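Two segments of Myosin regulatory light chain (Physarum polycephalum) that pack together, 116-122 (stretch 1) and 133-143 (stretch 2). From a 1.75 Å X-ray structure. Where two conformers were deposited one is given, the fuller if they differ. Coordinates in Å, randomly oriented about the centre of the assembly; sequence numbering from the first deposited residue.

Stretch 1 (116-122) ELMKEVS
Stretch 2 (133-143) SFVDMLVTGYP

Met137 lies at the centre of the contact and, of all the residues in the two stretches, has the most surface covered by the partner segment. Its CA-to-CB bond points toward stretch 1, and a t, t, p side chain (chi3 86°) carries Met137 CE to 3.7 Å from Leu117 O, 4.2 Å from Val121 CG2 and 4.4 Å from Leu117 CD2. The terminal methyl of the thioether thus makes loose apolar contacts with both Leu117 and Val121. Leu117 (m, t) leaves its backbone sideways, yet its CD2 reaches CD2 of Leu138 (m, t) at 3.8 Å. One helical turn before Leu138, Phe134 (chi1 t, chi2 69°) also starts sideways and swings its ring inward: Val121 CG2 (chi1 t) approaches the ring edge, 3.8 Å from Phe134 CD1, while Met118 CE (m, m, chi3 119°) sits 3.7 Å from Phe134 CE1.

The backbones that bring these groups together differ in form. Residues 133-140 are helical, with successive i to i+4 hydrogen bonds from Met137 N to Ser133 O (2.9 Å) through Gly141 N to Met137 O (3.0 Å). Stretch 1 enters as helix, and a type I turn spans Met118 to Val121, in which Val121 N bonds Met118 O at 3.2 Å. The chains run in opposing register: CA atoms of Leu117 and Leu138 are 9.0 Å apart, those of Glu120 and Met137 8.6 Å, and those of Val121 and Phe134 7.1 Å.

Toward the solvent, Glu120 (m, t, chi3 -164°) spans apolar and polar contacts. Glu120 CB lies 3.7 Å from Met137 SD, and the carboxylate Glu120 OE1 accepts a 3.0 Å hydrogen bond from Tyr142 OH, the one hydrogen bond between the stretches. Beyond the helix, Gly141 (phi/psi -69/148°) and Tyr142 (43/61°; chi1 m, chi2 -77°) direct the phenol to this polar edge.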

# COMPACT_ATOMS: atom_id res chain seq x y z
N GLU B 116 -5.00 -20.28 -11.83
CA GLU B 116 -5.44 -19.16 -11.00
C GLU B 116 -6.77 -18.60 -11.51
O GLU B 116 -7.66 -18.26 -10.73
CB GLU B 116 -4.37 -18.07 -10.94
CG GLU B 116 -4.40 -17.27 -9.64
CD GLU B 116 -3.17 -16.40 -9.46
OE1 GLU B 116 -2.13 -16.68 -10.09
OE2 GLU B 116 -3.25 -15.43 -8.68
N LEU B 117 -6.89 -18.54 -12.83
CA LEU B 117 -8.12 -18.11 -13.50
C LEU B 117 -9.28 -19.04 -13.21
O LEU B 117 -10.40 -18.59 -12.92
CB LEU B 117 -7.90 -18.04 -15.01
CG LEU B 117 -7.02 -16.87 -15.46
CD1 LEU B 117 -6.32 -17.21 -16.75
CD2 LEU B 117 -7.86 -15.61 -15.64
N MET B 118 -9.02 -20.34 -13.25
CA MET B 118 -10.09 -21.34 -13.15
C MET B 118 -10.51 -21.59 -11.72
O MET B 118 -11.61 -22.11 -11.46
CB MET B 118 -9.70 -22.66 -13.82
CG MET B 118 -9.55 -22.59 -15.31
SD MET B 118 -11.02 -21.94 -16.16
CE MET B 118 -10.35 -20.54 -16.92
N LYS B 119 -9.68 -21.18 -10.76
CA LYS B 119 -10.02 -21.34 -9.35
C LYS B 119 -11.29 -20.55 -8.98
O LYS B 119 -11.99 -20.91 -8.04
CB LYS B 119 -8.84 -20.90 -8.48
CG LYS B 119 -8.88 -21.38 -7.03
CD LYS B 119 -7.47 -21.50 -6.40
CE LYS B 119 -6.57 -20.29 -6.67
NZ LYS B 119 -5.13 -20.48 -6.27
N GLU B 120 -11.59 -19.48 -9.73
CA GLU B 120 -12.66 -18.55 -9.38
C GLU B 120 -13.90 -18.79 -10.27
O GLU B 120 -14.87 -18.00 -10.24
CB GLU B 120 -12.17 -17.09 -9.51
CG GLU B 120 -11.43 -16.54 -8.28
CD GLU B 120 -11.53 -15.02 -8.12
OE1 GLU B 120 -10.72 -14.45 -7.35
OE2 GLU B 120 -12.39 -14.37 -8.77
N VAL B 121 -13.89 -19.92 -10.99
CA VAL B 121 -14.86 -20.20 -12.03
C VAL B 121 -15.75 -21.40 -11.70
O VAL B 121 -15.27 -22.52 -11.51
CB VAL B 121 -14.14 -20.44 -13.37
CG1 VAL B 121 -15.09 -20.97 -14.42
CG2 VAL B 121 -13.48 -19.16 -13.81
N SER B 122 -17.05 -21.14 -11.65
CA SER B 122 -18.05 -22.14 -11.33
C SER B 122 -18.27 -23.09 -12.50
O SER B 122 -18.59 -22.63 -13.60
CB SER B 122 -19.37 -21.44 -11.00
OG SER B 122 -20.27 -22.37 -10.43
N SER B 133 -20.15 -14.64 -17.53
CA SER B 133 -19.69 -14.47 -16.14
C SER B 133 -18.16 -14.46 -16.10
O SER B 133 -17.57 -13.74 -15.31
CB SER B 133 -20.22 -15.57 -15.22
OG SER B 133 -21.65 -15.53 -15.11
N PHE B 134 -17.53 -15.25 -16.98
CA PHE B 134 -16.07 -15.30 -17.06
C PHE B 134 -15.54 -13.97 -17.58
O PHE B 134 -14.63 -13.41 -17.00
CB PHE B 134 -15.63 -16.49 -17.92
CG PHE B 134 -14.12 -16.65 -18.03
CD1 PHE B 134 -13.36 -17.03 -16.94
CD2 PHE B 134 -13.47 -16.37 -19.23
CE1 PHE B 134 -11.96 -17.17 -17.04
CE2 PHE B 134 -12.09 -16.51 -19.35
CZ PHE B 134 -11.33 -16.89 -18.26
N VAL B 135 -16.15 -13.46 -18.65
CA VAL B 135 -15.81 -12.15 -19.20
C VAL B 135 -16.02 -11.09 -18.12
O VAL B 135 -15.17 -10.24 -17.88
CB VAL B 135 -16.64 -11.83 -20.46
CG1 VAL B 135 -16.39 -10.40 -20.93
CG2 VAL B 135 -16.32 -12.85 -21.57
N ASP B 136 -17.13 -11.17 -17.41
CA ASP B 136 -17.39 -10.19 -16.37
C ASP B 136 -16.31 -10.20 -15.29
O ASP B 136 -15.87 -9.13 -14.82
CB ASP B 136 -18.78 -10.42 -15.76
CG ASP B 136 -19.08 -9.46 -14.63
OD1 ASP B 136 -18.52 -9.65 -13.54
OD2 ASP B 136 -19.83 -8.49 -14.75
N MET B 137 -15.87 -11.39 -14.90
CA MET B 137 -14.78 -11.53 -13.94
C MET B 137 -13.51 -10.88 -14.50
O MET B 137 -12.83 -10.14 -13.79
CB MET B 137 -14.55 -13.02 -13.61
CG MET B 137 -13.42 -13.28 -12.64
SD MET B 137 -12.99 -15.02 -12.46
CE MET B 137 -11.87 -15.27 -13.78
N LEU B 138 -13.18 -11.12 -15.76
CA LEU B 138 -11.99 -10.51 -16.36
C LEU B 138 -12.02 -9.00 -16.45
O LEU B 138 -10.98 -8.36 -16.33
CB LEU B 138 -11.72 -11.09 -17.74
CG LEU B 138 -11.44 -12.59 -17.81
CD1 LEU B 138 -10.98 -12.95 -19.21
CD2 LEU B 138 -10.39 -13.03 -16.80
N VAL B 139 -13.20 -8.43 -16.65
CA VAL B 139 -13.35 -7.00 -16.86
C VAL B 139 -13.48 -6.25 -15.53
O VAL B 139 -12.90 -5.16 -15.37
CB VAL B 139 -14.55 -6.71 -17.78
CG1 VAL B 139 -14.82 -5.20 -17.89
CG2 VAL B 139 -14.33 -7.33 -19.16
N THR B 140 -14.24 -6.80 -14.59
CA THR B 140 -14.60 -6.10 -13.35
C THR B 140 -13.79 -6.51 -12.13
O THR B 140 -13.78 -5.80 -11.13
CB THR B 140 -16.11 -6.27 -13.04
OG1 THR B 140 -16.39 -7.64 -12.70
CG2 THR B 140 -16.95 -5.98 -14.28
N GLY B 141 -13.10 -7.65 -12.22
CA GLY B 141 -12.35 -8.19 -11.10
C GLY B 141 -11.14 -7.36 -10.74
O GLY B 141 -10.53 -6.75 -11.60
N TYR B 142 -10.79 -7.33 -9.46
CA TYR B 142 -9.60 -6.64 -8.96
C TYR B 142 -9.39 -5.26 -9.59
O TYR B 142 -8.36 -5.01 -10.21
CB TYR B 142 -8.36 -7.53 -9.12
CG TYR B 142 -8.50 -8.82 -8.34
CD1 TYR B 142 -8.34 -8.84 -6.95
CD2 TYR B 142 -8.85 -10.00 -8.98
CE1 TYR B 142 -8.51 -10.01 -6.23
CE2 TYR B 142 -9.02 -11.18 -8.26
CZ TYR B 142 -8.84 -11.17 -6.88
OH TYR B 142 -9.00 -12.34 -6.18
N PRO B 143 -10.35 -4.35 -9.41
CA PRO B 143 -10.21 -2.99 -9.94
C PRO B 143 -9.14 -2.17 -9.22
O PRO B 143 -8.67 -2.56 -8.17
CB PRO B 143 -11.58 -2.38 -9.67
CG PRO B 143 -12.13 -3.15 -8.53
CD PRO B 143 -11.61 -4.53 -8.67